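PDB 6TEQ: galactokinase from Bifidobacterium longum subsp. infantis ATCC 15697 = JCM 1222 = DSM 20088, which probably phosphorylates galactose with ATP, as a GHMP-family galactokinase, and is caught here with 2-deoxy-2-fluoro-galactose in its sugar pocket. Local coordinates for residues G39-I44 / L230-V235; V24-A29 / D85-A90; T170-A175 / S195-E200. One frame throughout, in Å; residues are numbered along the deposited sequence. Where two conformers were deposited one is given.

Contact 1. Residues G39-I44 / L230-V235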
loop_
_atom_site.group_PDB
_atom_site.type_symbol
_atom_site.label_atom_id
_atom_site.label_comp_id
_atom_site.label_asym_id
_atom_site.label_seq_id
_atom_site.Cartn_x
_atom_site.Cartn_y
_atom_site.Cartn_z
ATOM N N GLY A 39 6.991 -0.002 -3.017
ATOM C CA GLY A 39 5.701 -0.630 -2.741
ATOM C C GLY A 39 5.677 -1.102 -1.298
ATOM O O GLY A 39 6.624 -0.843 -0.562
ATOM N N ARG A 40 4.583 -1.753 -0.899
ATOM C CA ARG A 40 4.399 -2.073 0.515
ATOM C C ARG A 40 3.642 -3.369 0.660
ATOM O O ARG A 40 2.777 -3.705 -0.201
ATOM C CB ARG A 40 3.672 -0.922 1.219
ATOM C CG ARG A 40 2.234 -0.690 0.806
ATOM C CD ARG A 40 1.249 -1.429 1.657
ATOM N NE ARG A 40 -0.108 -1.328 1.114
ATOM C CZ ARG A 40 -0.652 -2.125 0.220
ATOM N NH1 ARG A 40 -1.891 -1.875 -0.199
ATOM N NH2 ARG A 40 -0.051 -3.239 -0.179
ATOM N N VAL A 41 3.826 -4.003 1.815
ATOM C CA VAL A 41 2.859 -5.022 2.294
ATOM C C VAL A 41 2.333 -4.608 3.667
ATOM O O VAL A 41 3.099 -4.330 4.590
ATOM C CB VAL A 41 3.455 -6.438 2.311
ATOM C CG1 VAL A 41 3.430 -7.090 0.959
ATOM C CG2 VAL A 41 4.887 -6.429 2.762
ATOM N N ASN A 42 1.021 -4.650 3.788
ATOM C CA ASN A 42 0.367 -4.396 5.074
ATOM C C ASN A 42 0.434 -5.701 5.853
ATOM O O ASN A 42 -0.159 -6.685 5.448
ATOM C CB ASN A 42 -1.032 -3.842 4.910
ATOM C CG ASN A 42 -1.503 -3.196 6.183
ATOM O OD1 ASN A 42 -0.691 -2.839 7.033
ATOM N ND2 ASN A 42 -2.815 -3.111 6.291
ATOM N N LEU A 43 1.130 -5.699 6.969
ATOM C CA LEU A 43 1.232 -6.948 7.731
ATOM C C LEU A 43 -0.150 -7.280 8.288
ATOM O O LEU A 43 -0.523 -8.458 8.318
ATOM C CB LEU A 43 2.277 -6.849 8.827
ATOM C CG LEU A 43 3.711 -6.604 8.400
ATOM C CD1 LEU A 43 4.543 -6.383 9.625
ATOM C CD2 LEU A 43 4.260 -7.748 7.552
ATOM N N ILE A 44 -0.818 -6.281 8.856
ATOM C CA ILE A 44 -2.158 -6.456 9.456
ATOM C C ILE A 44 -2.720 -5.071 9.697
ATOM O O ILE A 44 -1.984 -4.101 9.675
ATOM C CB ILE A 44 -1.974 -7.292 10.766
ATOM C CG1 ILE A 44 -3.286 -7.863 11.246
ATOM C CG2 ILE A 44 -1.250 -6.558 11.866
ATOM C CD1 ILE A 44 -3.146 -8.954 12.298
ATOM N N LEU A 230 12.832 -16.368 10.337
ATOM C CA LEU A 230 11.599 -16.331 9.552
ATOM C C LEU A 230 11.859 -15.748 8.173
ATOM O O LEU A 230 12.915 -15.070 7.906
ATOM C CB LEU A 230 10.553 -15.423 10.213
ATOM C CG LEU A 230 10.115 -15.770 11.622
ATOM C CD1 LEU A 230 9.180 -14.687 12.183
ATOM C CD2 LEU A 230 9.474 -17.132 11.604
ATOM N N GLU A 231 10.854 -15.915 7.340
ATOM C CA GLU A 231 10.820 -15.410 5.954
ATOM C C GLU A 231 9.374 -14.978 5.715
ATOM O O GLU A 231 8.446 -15.736 6.072
ATOM C CB GLU A 231 11.376 -16.500 5.016
ATOM C CG GLU A 231 10.927 -16.418 3.561
ATOM C CD GLU A 231 11.511 -17.507 2.670
ATOM O OE1 GLU A 231 11.978 -18.563 3.203
ATOM O OE2 GLU A 231 11.472 -17.322 1.444
ATOM N N LEU A 232 9.182 -13.784 5.165
ATOM C CA LEU A 232 7.825 -13.323 4.839
ATOM C C LEU A 232 7.626 -13.666 3.375
ATOM O O LEU A 232 8.215 -13.000 2.524
ATOM C CB LEU A 232 7.668 -11.834 5.084
ATOM C CG LEU A 232 6.264 -11.332 4.829
ATOM C CD1 LEU A 232 5.303 -11.820 5.869
ATOM C CD2 LEU A 232 6.303 -9.815 4.776
ATOM N N LEU A 233 6.846 -14.706 3.122
ATOM C CA LEU A 233 6.515 -15.111 1.747
ATOM C C LEU A 233 5.472 -14.115 1.249
ATOM O O LEU A 233 4.481 -13.907 1.927
ATOM C CB LEU A 233 5.982 -16.548 1.723
ATOM C CG LEU A 233 5.482 -17.017 0.344
ATOM C CD1 LEU A 233 6.600 -16.962 -0.663
ATOM C CD2 LEU A 233 4.929 -18.420 0.404
ATOM N N VAL A 234 5.665 -13.600 0.045
ATOM C CA VAL A 234 4.656 -12.749 -0.616
ATOM C C VAL A 234 4.351 -13.364 -1.986
ATOM O O VAL A 234 5.322 -13.620 -2.708
ATOM C CB VAL A 234 5.153 -11.310 -0.739
ATOM C CG1 VAL A 234 4.135 -10.476 -1.544
ATOM C CG2 VAL A 234 5.432 -10.741 0.613
ATOM N N VAL A 235 3.074 -13.675 -2.250
ATOM C CA VAL A 235 2.687 -14.304 -3.511
ATOM C C VAL A 235 1.628 -13.437 -4.136
ATOM O O VAL A 235 0.549 -13.261 -3.549
ATOM C CB VAL A 235 2.190 -15.758 -3.307
ATOM C CG1 VAL A 235 1.629 -16.315 -4.625
ATOM C CG2 VAL A 235 3.288 -16.623 -2.734
#
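Val-41 and Leu-43, two residues apart on the segment 39-44, meet Leu-232 and Val-234 of the strand 230-235 through methyl groups alone; no hydrogen bond crosses. The backbones stay well separated, with the CA atoms of Val-41 and Val-234 8.5 Å apart, so these are strands of two different sheets packed through their side chains.

Val-41 is the branched piece that serves both partners. In the conformer described, its CG1 and the CG2 of Val-234 come tip to tip at 4.2 Å, while its other methyl, CG2, lies 4.2 Å from CD2 of Leu-232 as those two side chains slide past each other in opposite directions. On Leu-232 that one methyl does double duty, because CD2 also lies 4.0 Å from CD2 of Leu-43. The first torsion of Leu-232 (chi1 -177°) sends CG toward the other segment, and the second (chi2 70°) sets CD2 where it can touch both residues. These are easy van der Waals contacts, without strain, and all four residues are buried. Ile-58 of strand 54-70 touches both Val-41 and Leu-232, and Ile-374 of strand 372-378 touches both valines, closing the core around them.

The polar neighbour in the sequence is turned to the active site: Arg-40 touches the bound fluorogalactose, and its NE makes a salt bridge to Asp-191. One strand thus offers Arg-40 to the sugar and Val-41 to the core. The arrangement is an apolar sheet-to-sheet junction behind the galactose site, joining the two sheets of the GHMP kinase fold.

Contact 2. Residues V24-A29 / D85-A90; sequences VDTYGA and DKVAEA
Thr-26, in the last turn of helix 12-27, puts its methyl against Val-87 on strand 86-91, and Tyr-27 adds the far end of its ring. The apolar contact is compact: CG2 of Thr-26 and CG2 of Val-87 come tip to tip at 3.4 Å, tighter than a usual van der Waals pair. With OG1 of Thr-26 beside the backbone N (chi1 -55°), the methyl stands anti to that N and faces the strand, while OG1 bonds the carbonyl oxygen of Leu-22, one turn back in the helix.

The other valine methyl, CG1, sits at the edge of the Tyr-27 ring, near its plane, 4.0 Å from OH and 4.3 Å from CE1. Over one face of that ring, offset toward the rim, lies CG2 of Thr-26, so this methyl touches both the ring and the valine. The hydroxyl is used in a polar bond, to the carbonyl oxygen of Ala-127, and Phe-23 meets the ring edge-to-face.

Just beyond, Gly-28 leaves the helix with positive phi (72°), its N still bonded to the carbonyl oxygen of Val-24. Thr-26 and Tyr-27 also touch Val-79, so this is the C-terminal turn of an alpha helix packed, at the protein surface, on the hairpin of strands 75-80 and 86-91.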
loop_
_atom_site.group_PDB
_atom_site.type_symbol
_atom_site.label_atom_id
_atom_site.label_comp_id
_atom_site.label_asym_id
_atom_site.label_seq_id
_atom_site.Cartn_x
_atom_site.Cartn_y
_atom_site.Cartn_z
ATOM N N VAL A 24 16.661 9.871 -20.899
ATOM C CA VAL A 24 17.573 10.434 -21.946
ATOM C C VAL A 24 17.048 9.971 -23.301
ATOM O O VAL A 24 16.960 10.826 -24.228
ATOM C CB VAL A 24 19.045 10.044 -21.682
ATOM C CG1 VAL A 24 19.959 10.352 -22.870
ATOM C CG2 VAL A 24 19.605 10.764 -20.452
ATOM N N ASP A 25 16.659 8.695 -23.441
ATOM C CA ASP A 25 16.057 8.157 -24.698
ATOM C C ASP A 25 14.774 8.913 -25.114
ATOM O O ASP A 25 14.410 8.986 -26.321
ATOM C CB ASP A 25 15.759 6.664 -24.516
ATOM C CG ASP A 25 17.042 5.861 -24.542
ATOM O OD1 ASP A 25 18.113 6.477 -24.842
ATOM O OD2 ASP A 25 16.974 4.657 -24.254
ATOM N N THR A 26 13.996 9.363 -24.162
ATOM C CA THR A 26 12.664 9.927 -24.424
ATOM C C THR A 26 12.804 11.442 -24.644
ATOM O O THR A 26 12.134 11.946 -25.569
ATOM C CB THR A 26 11.697 9.622 -23.291
ATOM O OG1 THR A 26 11.597 8.237 -23.013
ATOM C CG2 THR A 26 10.337 10.186 -23.619
ATOM N N TYR A 27 13.561 12.130 -23.774
ATOM C CA TYR A 27 13.569 13.612 -23.683
ATOM C C TYR A 27 14.881 14.254 -24.103
ATOM O O TYR A 27 14.846 15.464 -24.308
ATOM C CB TYR A 27 13.284 14.046 -22.240
ATOM C CG TYR A 27 12.026 13.471 -21.669
ATOM C CD1 TYR A 27 10.825 13.655 -22.311
ATOM C CD2 TYR A 27 11.999 12.716 -20.512
ATOM C CE1 TYR A 27 9.628 13.158 -21.823
ATOM C CE2 TYR A 27 10.803 12.182 -20.022
ATOM C CZ TYR A 27 9.608 12.378 -20.678
ATOM O OH TYR A 27 8.376 11.937 -20.245
ATOM N N GLY A 28 15.917 13.467 -24.368
ATOM C CA GLY A 28 17.272 13.862 -24.793
ATOM C C GLY A 28 18.064 14.500 -23.691
ATOM O O GLY A 28 19.226 14.129 -23.518
ATOM N N ALA A 29 17.471 15.470 -23.002
ATOM C CA ALA A 29 18.086 16.124 -21.807
ATOM C C ALA A 29 18.456 15.069 -20.731
ATOM O O ALA A 29 17.784 14.013 -20.629
ATOM C CB ALA A 29 17.135 17.189 -21.238
ATOM N N ASP A 85 7.347 3.885 -25.734
ATOM C CA ASP A 85 7.097 4.660 -26.969
ATOM C C ASP A 85 5.856 5.540 -26.812
ATOM O O ASP A 85 5.571 6.269 -27.739
ATOM C CB ASP A 85 6.936 3.702 -28.129
ATOM C CG ASP A 85 8.250 3.039 -28.507
ATOM O OD1 ASP A 85 9.245 3.215 -27.769
ATOM O OD2 ASP A 85 8.277 2.392 -29.551
ATOM N N LYS A 86 5.213 5.561 -25.642
ATOM C CA LYS A 86 3.948 6.302 -25.392
ATOM C C LYS A 86 4.185 7.352 -24.282
ATOM O O LYS A 86 3.992 7.074 -23.101
ATOM C CB LYS A 86 2.837 5.313 -25.016
ATOM C CG LYS A 86 1.428 5.631 -25.503
ATOM C CD LYS A 86 0.482 4.476 -25.217
ATOM C CE LYS A 86 -0.852 4.572 -25.919
ATOM N NZ LYS A 86 -1.817 5.418 -25.185
ATOM N N VAL A 87 4.567 8.555 -24.679
ATOM C CA VAL A 87 4.699 9.741 -23.799
ATOM C C VAL A 87 3.316 10.383 -23.622
ATOM O O VAL A 87 2.623 10.748 -24.605
ATOM C CB VAL A 87 5.702 10.762 -24.333
ATOM C CG1 VAL A 87 5.798 11.902 -23.364
ATOM C CG2 VAL A 87 7.066 10.152 -24.605
ATOM N N ALA A 88 2.957 10.559 -22.368
ATOM C CA ALA A 88 1.694 11.205 -22.001
ATOM C C ALA A 88 1.991 12.667 -21.710
ATOM O O ALA A 88 2.931 12.952 -21.003
ATOM C CB ALA A 88 1.050 10.481 -20.834
ATOM N N GLU A 89 1.109 13.573 -22.122
ATOM C CA GLU A 89 1.414 15.027 -22.086
ATOM C C GLU A 89 0.150 15.757 -21.611
ATOM O O GLU A 89 -0.893 15.579 -22.272
ATOM C CB GLU A 89 1.999 15.384 -23.467
ATOM C CG GLU A 89 1.667 16.773 -23.980
ATOM C CD GLU A 89 2.500 17.895 -23.420
ATOM O OE1 GLU A 89 2.730 17.882 -22.199
ATOM O OE2 GLU A 89 2.866 18.800 -24.193
ATOM N N ALA A 90 0.236 16.514 -20.501
ATOM C CA ALA A 90 -0.888 17.288 -19.942
ATOM C C ALA A 90 -0.318 18.659 -19.619
ATOM O O ALA A 90 0.923 18.855 -19.723
ATOM C CB ALA A 90 -1.537 16.628 -18.733
#

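Contact 3. Residues T170-A175 / S195-E200; sequences TLINAA and SMRCTE
Two helices of the GHMP kinase N-terminal domain, 165-183 and 190-197, pack here, with Ile-172 of the first set against Met-196 and Arg-197 near the end of the second. The contact is buried and apolar.

Ile-172 and Met-196 slide past each other in opposite directions; in the methionine conformer described, CG1 of Ile-172 lies 3.8 Å from SD and 3.9 Å from CB of Met-196. A bend at chi3 (93°) places the methionine CE 4.2 Å from CB of Leu-171. Cys-147 and Leu-151 of helix 141-156 also touch Met-196.

The tip of Ile-172, CD1, meets the aliphatic part of Arg-197 almost at right angles, 3.5 Å from CD and 3.8 Å from CG. The arginine chain bends about this same CG-CD bond (chi3 78°), and its guanidinium goes to polar partners: NH2 makes a salt bridge to Asp-165 and NH1 bonds the side chains of Asn-217 and Asn-193. Were Ile-172 cut back to an alanine, CG1 and CD1 would go, and a gap would probably open beside the Arg-197 CD and the Met-196 sulfur, which would lose the isoleucine's packing.

Helix 190-197 starts within the sugar pocket, at Leu-190 and Asp-191. The contact is plain helix-to-helix packing behind the galactose site, against the helix that begins in the pocket.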
loop_
_atom_site.group_PDB
_atom_site.type_symbol
_atom_site.label_atom_id
_atom_site.label_comp_id
_atom_site.label_asym_id
_atom_site.label_seq_id
_atom_site.Cartn_x
_atom_site.Cartn_y
_atom_site.Cartn_z
ATOM N N THR A 170 2.948 16.244 4.271
ATOM C CA THR A 170 2.429 17.159 3.232
ATOM C C THR A 170 2.466 16.474 1.859
ATOM O O THR A 170 1.519 16.572 1.078
ATOM C CB THR A 170 3.214 18.462 3.285
ATOM O OG1 THR A 170 2.860 19.104 4.538
ATOM C CG2 THR A 170 2.880 19.365 2.120
ATOM N N LEU A 171 3.563 15.798 1.555
ATOM C CA LEU A 171 3.768 15.120 0.249
ATOM C C LEU A 171 2.880 13.887 0.140
ATOM O O LEU A 171 2.288 13.693 -0.899
ATOM C CB LEU A 171 5.224 14.744 0.132
ATOM C CG LEU A 171 6.194 15.913 0.218
ATOM C CD1 LEU A 171 7.590 15.475 0.052
ATOM C CD2 LEU A 171 5.870 17.040 -0.706
ATOM N N ILE A 172 2.754 13.140 1.228
ATOM C CA ILE A 172 1.747 12.065 1.358
ATOM C C ILE A 172 0.362 12.567 1.005
ATOM O O ILE A 172 -0.370 11.896 0.227
ATOM C CB ILE A 172 1.821 11.431 2.736
ATOM C CG1 ILE A 172 3.108 10.632 2.845
ATOM C CG2 ILE A 172 0.625 10.571 2.983
ATOM C CD1 ILE A 172 3.474 10.332 4.283
ATOM N N ASN A 173 -0.033 13.690 1.578
ATOM C CA ASN A 173 -1.410 14.194 1.357
ATOM C C ASN A 173 -1.570 14.556 -0.123
ATOM O O ASN A 173 -2.667 14.279 -0.674
ATOM C CB ASN A 173 -1.718 15.343 2.289
ATOM C CG ASN A 173 -1.958 14.861 3.704
ATOM O OD1 ASN A 173 -2.284 13.662 3.904
ATOM N ND2 ASN A 173 -1.881 15.801 4.649
ATOM N N ALA A 174 -0.542 15.095 -0.767
ATOM C CA ALA A 174 -0.615 15.431 -2.199
ATOM C C ALA A 174 -0.774 14.143 -3.007
ATOM O O ALA A 174 -1.497 14.115 -4.012
ATOM C CB ALA A 174 0.610 16.202 -2.621
ATOM N N ALA A 175 -0.033 13.097 -2.650
ATOM C CA ALA A 175 -0.084 11.797 -3.356
ATOM C C ALA A 175 -1.486 11.186 -3.244
ATOM O O ALA A 175 -2.049 10.666 -4.241
ATOM C CB ALA A 175 0.959 10.900 -2.807
ATOM N N SER A 195 5.029 4.106 2.101
ATOM C CA SER A 195 6.040 4.318 1.053
ATOM C C SER A 195 6.984 5.437 1.498
ATOM O O SER A 195 8.172 5.419 1.155
ATOM C CB SER A 195 5.334 4.649 -0.271
ATOM O OG SER A 195 6.244 4.655 -1.332
ATOM N N MET A 196 6.501 6.393 2.282
ATOM C CA MET A 196 7.312 7.592 2.598
ATOM C C MET A 196 7.747 7.617 4.063
ATOM O O MET A 196 8.562 8.508 4.393
ATOM C CB MET A 196 6.583 8.889 2.251
ATOM C CG MET A 196 6.324 8.946 0.782
ATOM S SD MET A 196 5.844 10.590 0.254
ATOM C CE MET A 196 7.466 11.219 -0.197
ATOM N N ARG A 197 7.323 6.664 4.894
ATOM C CA ARG A 197 7.644 6.762 6.329
ATOM C C ARG A 197 8.135 5.470 6.944
ATOM O O ARG A 197 8.680 5.540 8.082
ATOM C CB ARG A 197 6.447 7.302 7.127
ATOM C CG ARG A 197 5.987 8.647 6.637
ATOM C CD ARG A 197 4.735 8.997 7.307
ATOM N NE ARG A 197 4.999 9.474 8.678
ATOM C CZ ARG A 197 4.097 9.792 9.543
ATOM N NH1 ARG A 197 2.801 9.585 9.285
ATOM N NH2 ARG A 197 4.492 10.320 10.697
ATOM N N CYS A 198 8.099 4.357 6.227
ATOM C CA CYS A 198 8.668 3.100 6.762
ATOM C C CYS A 198 10.171 3.242 6.924
ATOM O O CYS A 198 10.779 4.122 6.254
ATOM C CB CYS A 198 8.299 1.920 5.901
ATOM S SG CYS A 198 6.587 1.373 6.080
ATOM N N THR A 199 10.735 2.389 7.749
ATOM C CA THR A 199 12.196 2.302 7.861
ATOM C C THR A 199 12.653 0.843 7.732
ATOM O O THR A 199 11.925 -0.105 8.016
ATOM C CB THR A 199 12.674 2.955 9.155
ATOM O OG1 THR A 199 12.150 2.220 10.279
ATOM C CG2 THR A 199 12.276 4.408 9.273
ATOM N N GLU A 200 13.875 0.692 7.332
ATOM C CA GLU A 200 14.490 -0.644 7.174
ATOM C C GLU A 200 14.469 -1.395 8.514
ATOM O O GLU A 200 14.713 -0.790 9.563
ATOM C CB GLU A 200 15.912 -0.528 6.669
ATOM C CG GLU A 200 16.544 -1.874 6.357
ATOM C CD GLU A 200 17.124 -2.669 7.531
ATOM O OE1 GLU A 200 17.526 -2.028 8.562
ATOM O OE2 GLU A 200 17.157 -3.944 7.430
#

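In the fold
From the N terminus, helix 12-27 comes first and strand 33-42 next, opening contacts 2 and 1 in turn. Contact 2 closes first, when the chain returns at strand 86-91 after a run of strands without helix. Contact 1 stays open across the helices of the N-terminal domain until strand 230-236, so its span crosses that of contact 2 and encloses contact 3, which packs helix 165-183 on helix 190-197. Contacts 1 and 3 come within about 5 Å between nearest atoms, whereas the centres of 1 and 2 lie 34 Å apart. Contact 2 fastens a helix to the outer part of the large sheet; contact 1 joins that sheet to the five-stranded one.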